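Local coordinates for protein Aac(6')-ib (Escherichia coli, PDB 2VQY) that probably transfers an acetyl group from acetyl-CoA to the 6'-amino group of aminoglycoside antibiotics such as kanamycin B, conferring resistance, at residues I117-A122 with T133-A138. The protein carries 2 engineered substitutions. Residues are numbered along the deposited sequence; the frame is centred on the assembly and turned at random. Where two conformers were deposited one is given.
Sequences IDQLLA and TKLVRA. With ACO (acetyl coenzyme *a), chain B.
Q119 lies against both L135 and V136. Its CG is 3.7 Å from L135 CD2, and the two side chains run past each other in opposite directions. The chain then bends at chi2 (-64°), which brings the amide to the valine. There the side chains meet at about a right angle, with V136 CG2 3.7 Å from Q119 CD. The amide oxygen OE1 is hydrogen-bonded to the hydroxyl of Y167, on helix 161-169.

Two apolar pairs flank this glutamine. I117 CD1 meets V136 CG1 at 3.8 Å, the side chains meeting at a slant. L121 and L135 run antiparallel past each other, and L121 CD2 touches L135 CD1 at 3.8 Å. In the L135 conformer described, one of two, CG anti to the backbone N (chi1 -171°) lets CD1 reach L121 and CD2 reach Q119.

Strand 114-121 and helix 131-144 begin a beta-alpha-beta unit of the GNAT fold. Acetyl-CoA is bound by both. Q119 N donates to the acetyl oxygen O at 3.1 Å, and L121 N donates to O9P of the pantetheine arm at 2.8 Å. At the helix, T133 N and OG1 both donate to the phosphate oxygen O1A, OG1 at 2.7 Å.

Side chains thus join strand and helix by largely aliphatic packing. Backbone amides and the T133 hydroxyl help hold the cofactor, alongside residues such as K169 and R165. The bond to the thioester carbonyl would probably help polarise it for acetyl transfer.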
ATOM      1  N   ILE A 117       1.489  -3.736   2.250  1.00  8.74           N
ATOM      2  CA  ILE A 117       1.354  -2.508   1.444  1.00  8.80           C
ATOM      3  C   ILE A 117      -0.066  -1.920   1.541  1.00  9.45           C
ATOM      4  O   ILE A 117      -1.055  -2.664   1.743  1.00  9.21           O
ATOM      5  CB  ILE A 117       1.723  -2.724  -0.044  1.00  8.15           C
ATOM      6  CG1 ILE A 117       0.822  -3.810  -0.683  1.00 10.11           C
ATOM      7  CG2 ILE A 117       3.259  -3.061  -0.218  1.00  7.68           C
ATOM      8  CD1 ILE A 117       1.061  -4.040  -2.216  1.00  9.71           C
ATOM      9  N   ASP A 118      -0.145  -0.594   1.383  1.00  9.29           N
ATOM     10  CA  ASP A 118      -1.433   0.123   1.242  1.00  9.23           C
ATOM     11  C   ASP A 118      -1.198   1.166   0.170  1.00  9.77           C
ATOM     12  O   ASP A 118      -0.049   1.652   0.013  1.00  9.51           O
ATOM     13  CB  ASP A 118      -1.837   0.826   2.550  1.00 10.00           C
ATOM     14  CG  ASP A 118      -1.841  -0.110   3.755  1.00 11.97           C
ATOM     15  OD1 ASP A 118      -2.826  -0.854   3.889  1.00 11.56           O
ATOM     16  OD2 ASP A 118      -0.884  -0.084   4.570  1.00 11.21           O
ATOM     17  N   GLN A 119      -2.233   1.508  -0.598  1.00  9.19           N
ATOM     18  CA  GLN A 119      -2.026   2.514  -1.656  1.00  9.79           C
ATOM     19  C   GLN A 119      -3.316   3.149  -2.113  1.00 10.20           C
ATOM     20  O   GLN A 119      -4.430   2.638  -1.837  1.00  9.12           O
ATOM     21  CB  GLN A 119      -1.225   1.956  -2.856  1.00  9.83           C
ATOM     22  CG  GLN A 119      -1.984   1.069  -3.824  1.00 12.92           C
ATOM     23  CD  GLN A 119      -2.449  -0.194  -3.181  1.00 17.40           C
ATOM     24  OE1 GLN A 119      -1.662  -0.930  -2.567  1.00 16.81           O
ATOM     25  NE2 GLN A 119      -3.751  -0.459  -3.298  1.00 18.80           N
ATOM     26  N   LEU A 120      -3.160   4.276  -2.805  1.00 10.07           N
ATOM     27  CA  LEU A 120      -4.312   5.020  -3.310  1.00 10.78           C
ATOM     28  C   LEU A 120      -3.900   5.759  -4.581  1.00 11.25           C
ATOM     29  O   LEU A 120      -2.727   6.129  -4.746  1.00 11.36           O
ATOM     30  CB  LEU A 120      -4.855   5.989  -2.243  1.00 11.11           C
ATOM     31  CG  LEU A 120      -3.936   7.117  -1.785  1.00 12.16           C
ATOM     32  CD1 LEU A 120      -4.135   8.367  -2.716  1.00 13.10           C
ATOM     33  CD2 LEU A 120      -4.190   7.474  -0.313  1.00 13.41           C
ATOM     34  N   LEU A 121      -4.860   5.951  -5.468  1.00 11.71           N
ATOM     35  CA  LEU A 121      -4.661   6.784  -6.654  1.00 11.85           C
ATOM     36  C   LEU A 121      -5.330   8.142  -6.394  1.00 12.60           C
ATOM     37  O   LEU A 121      -6.492   8.213  -5.982  1.00 13.52           O
ATOM     38  CB  LEU A 121      -5.249   6.115  -7.893  1.00 12.25           C
ATOM     39  CG  LEU A 121      -4.609   4.815  -8.418  1.00 13.03           C
ATOM     40  CD1 LEU A 121      -5.452   4.296  -9.622  1.00 13.88           C
ATOM     41  CD2 LEU A 121      -3.160   5.038  -8.791  1.00 14.11           C
ATOM     42  N   ALA A 122      -4.565   9.200  -6.651  1.00 12.77           N
ATOM     43  CA  ALA A 122      -4.946  10.577  -6.342  1.00 14.35           C
ATOM     44  C   ALA A 122      -6.170  11.108  -7.110  1.00 15.31           C
ATOM     45  O   ALA A 122      -6.946  11.882  -6.567  1.00 15.43           O
ATOM     46  CB  ALA A 122      -3.756  11.470  -6.622  1.00 14.90           C
ATOM     47  N   THR A 133      -3.108  -1.416 -10.603  1.00 12.90           N
ATOM     48  CA  THR A 133      -2.404  -2.685 -10.835  1.00 13.39           C
ATOM     49  C   THR A 133      -0.933  -2.424 -11.161  1.00 13.59           C
ATOM     50  O   THR A 133      -0.059  -3.063 -10.569  1.00 13.05           O
ATOM     51  CB  THR A 133      -3.124  -3.576 -11.921  1.00 13.92           C
ATOM     52  OG1 THR A 133      -4.422  -3.934 -11.421  1.00 15.18           O
ATOM     53  CG2 THR A 133      -2.343  -4.877 -12.188  1.00 15.37           C
ATOM     54  N   LYS A 134      -0.654  -1.477 -12.061  1.00 13.18           N
ATOM     55  CA  LYS A 134       0.736  -1.093 -12.360  1.00 13.61           C
ATOM     56  C   LYS A 134       1.496  -0.600 -11.105  1.00 13.13           C
ATOM     57  O   LYS A 134       2.637  -0.982 -10.873  1.00 13.46           O
ATOM     58  CB  LYS A 134       0.766  -0.001 -13.431  1.00 15.38           C
ATOM     59  CG  LYS A 134       0.516  -0.557 -14.811  1.00 17.43           C
ATOM     60  CD  LYS A 134      -0.023   0.523 -15.726  1.00 23.98           C
ATOM     61  CE  LYS A 134      -0.185  -0.002 -17.134  1.00 29.68           C
ATOM     62  NZ  LYS A 134       1.159  -0.055 -17.738  1.00 34.90           N
ATOM     63  N   LEU A 135       0.840   0.242 -10.314  1.00 12.32           N
ATOM     64  CA  LEU A 135       1.430   0.747  -9.076  0.50 11.85           C
ATOM     65  C   LEU A 135       1.789  -0.415  -8.129  1.00 12.17           C
ATOM     66  O   LEU A 135       2.928  -0.493  -7.613  1.00 11.80           O
ATOM     67  CB  LEU A 135       0.466   1.759  -8.428  0.50 11.56           C
ATOM     68  CG  LEU A 135       0.897   2.598  -7.225  0.50 10.69           C
ATOM     69  CD1 LEU A 135      -0.084   3.750  -7.043  0.50 10.32           C
ATOM     70  CD2 LEU A 135       0.960   1.744  -5.960  0.50  8.09           C
ATOM     71  N   VAL A 136       0.834  -1.317  -7.898  1.00 11.45           N
ATOM     72  CA  VAL A 136       1.054  -2.449  -6.992  1.00 11.58           C
ATOM     73  C   VAL A 136       2.203  -3.315  -7.519  1.00 11.68           C
ATOM     74  O   VAL A 136       3.083  -3.714  -6.750  1.00 11.35           O
ATOM     75  CB  VAL A 136      -0.247  -3.239  -6.736  1.00 12.02           C
ATOM     76  CG1 VAL A 136       0.028  -4.500  -5.881  1.00 12.68           C
ATOM     77  CG2 VAL A 136      -1.273  -2.304  -5.985  1.00 10.49           C
ATOM     78  N   ARG A 137       2.191  -3.610  -8.820  1.00 11.69           N
ATOM     79  CA  ARG A 137       3.280  -4.389  -9.427  0.50 12.69           C
ATOM     80  C   ARG A 137       4.643  -3.730  -9.176  1.00 12.66           C
ATOM     81  O   ARG A 137       5.620  -4.396  -8.859  1.00 12.46           O
ATOM     82  CB  ARG A 137       3.044  -4.563 -10.926  0.50 13.01           C
ATOM     83  CG  ARG A 137       1.933  -5.574 -11.236  0.50 14.50           C
ATOM     84  CD  ARG A 137       1.722  -5.717 -12.731  0.50 15.02           C
ATOM     85  NE  ARG A 137       0.565  -6.559 -13.014  0.50 17.38           N
ATOM     86  CZ  ARG A 137      -0.017  -6.692 -14.204  0.50 18.66           C
ATOM     87  NH1 ARG A 137       0.448  -6.036 -15.257  0.50 19.77           N
ATOM     88  NH2 ARG A 137      -1.070  -7.482 -14.343  0.50 18.36           N
ATOM     89  N   ALA A 138       4.690  -2.408  -9.326  1.00 12.09           N
ATOM     90  CA  ALA A 138       5.937  -1.659  -9.105  1.00 13.02           C
ATOM     91  C   ALA A 138       6.394  -1.761  -7.647  1.00 12.78           C
ATOM     92  O   ALA A 138       7.587  -1.941  -7.378  1.00 12.29           O
ATOM     93  CB  ALA A 138       5.771  -0.203  -9.490  1.00 12.77           C
TER
HETATM   94  N1A ACO B1200     -16.370  -6.424  -8.167  1.00 40.89           N
HETATM   95  C2A ACO B1200     -15.405  -7.064  -8.832  1.00 40.79           C
HETATM   96  N3A ACO B1200     -14.467  -6.384  -9.485  1.00 40.66           N
HETATM   97  C4A ACO B1200     -14.467  -5.028  -9.479  1.00 40.39           C
HETATM   98  C5A ACO B1200     -15.442  -4.332  -8.791  1.00 40.12           C
HETATM   99  C6A ACO B1200     -16.418  -5.067  -8.125  1.00 40.62           C
HETATM  100  N6A ACO B1200     -17.386  -4.438  -7.450  1.00 40.36           N
HETATM  101  N7A ACO B1200     -15.202  -3.034  -8.953  1.00 39.97           N
HETATM  102  C8A ACO B1200     -14.120  -2.905  -9.726  1.00 39.78           C
HETATM  103  N9A ACO B1200     -13.677  -4.123 -10.046  1.00 39.70           N
HETATM  104  C1B ACO B1200     -12.485  -4.493 -10.866  1.00 38.76           C
HETATM  105  C2B ACO B1200     -12.279  -3.783 -12.192  1.00 37.79           C
HETATM  106  O2B ACO B1200     -13.155  -4.336 -13.180  1.00 39.93           O
HETATM  107  C3B ACO B1200     -10.830  -4.171 -12.466  1.00 36.37           C
HETATM  108  O3B ACO B1200     -10.737  -5.553 -12.848  1.00 38.28           O
HETATM  109  P3B ACO B1200     -10.739  -6.051 -14.394  1.00 41.64           P
HETATM  110  O7A ACO B1200     -10.734  -7.664 -14.270  1.00 41.94           O
HETATM  111  O8A ACO B1200      -9.314  -5.610 -14.970  1.00 39.29           O
HETATM  112  O9A ACO B1200     -11.913  -5.509 -15.135  1.00 41.48           O
HETATM  113  C4B ACO B1200     -10.193  -4.112 -11.065  1.00 33.40           C
HETATM  114  O4B ACO B1200     -11.296  -4.153 -10.128  1.00 34.64           O
HETATM  115  C5B ACO B1200      -9.348  -2.890 -10.658  1.00 28.87           C
HETATM  116  O5B ACO B1200      -8.074  -2.892 -11.304  1.00 25.86           O
HETATM  117  P1A ACO B1200      -7.356  -1.485 -11.646  1.00 22.51           P
HETATM  118  O1A ACO B1200      -5.896  -1.747 -11.850  1.00 23.52           O
HETATM  119  O2A ACO B1200      -8.095  -0.701 -12.680  1.00 22.31           O
HETATM  120  O3A ACO B1200      -7.563  -0.750 -10.274  1.00 20.05           O
HETATM  121  P2A ACO B1200      -7.335   0.829 -10.026  1.00 19.17           P
HETATM  122  O4A ACO B1200      -6.462   1.400 -11.046  1.00 17.67           O
HETATM  123  O5A ACO B1200      -8.660   1.467  -9.713  1.00 19.46           O
HETATM  124  O6A ACO B1200      -6.507   0.716  -8.616  1.00 20.43           O
HETATM  125  CBP ACO B1200      -6.945   1.157  -6.230  1.00 16.31           C
HETATM  126  CCP ACO B1200      -7.041   0.131  -7.385  1.00 16.26           C
HETATM  127  CDP ACO B1200      -7.521   0.481  -4.941  1.00 15.59           C
HETATM  128  CEP ACO B1200      -5.459   1.518  -6.026  1.00 15.07           C
HETATM  129  CAP ACO B1200      -7.803   2.418  -6.609  1.00 16.72           C
HETATM  130  OAP ACO B1200      -9.118   2.022  -7.101  1.00 17.09           O
HETATM  131  C9P ACO B1200      -7.906   3.440  -5.444  1.00 17.29           C
HETATM  132  O9P ACO B1200      -6.942   4.171  -5.173  1.00 17.16           O
HETATM  133  N8P ACO B1200      -9.083   3.444  -4.793  1.00 17.45           N
HETATM  134  C7P ACO B1200      -9.429   4.319  -3.661  1.00 19.73           C
HETATM  135  C6P ACO B1200      -8.458   4.130  -2.466  1.00 20.53           C
HETATM  136  C5P ACO B1200      -8.412   2.680  -1.951  1.00 23.58           C
HETATM  137  O5P ACO B1200      -9.374   1.932  -2.117  1.00 18.96           O
HETATM  138  N4P ACO B1200      -7.241   2.351  -1.365  1.00 22.59           N
HETATM  139  C3P ACO B1200      -6.860   1.193  -0.793  1.00 24.39           C
HETATM  140  C2P ACO B1200      -7.571   0.017  -0.761  1.00 25.09           C
HETATM  141  S1P ACO B1200      -6.978  -1.375   0.311  1.00 24.73           S
HETATM  142  C   ACO B1200      -5.255  -1.244   0.711  1.00 25.35           C
HETATM  143  O   ACO B1200      -4.527  -0.306   0.331  1.00 19.01           O
HETATM  144  CH3 ACO B1200      -4.761  -2.444   1.565  1.00 18.48           C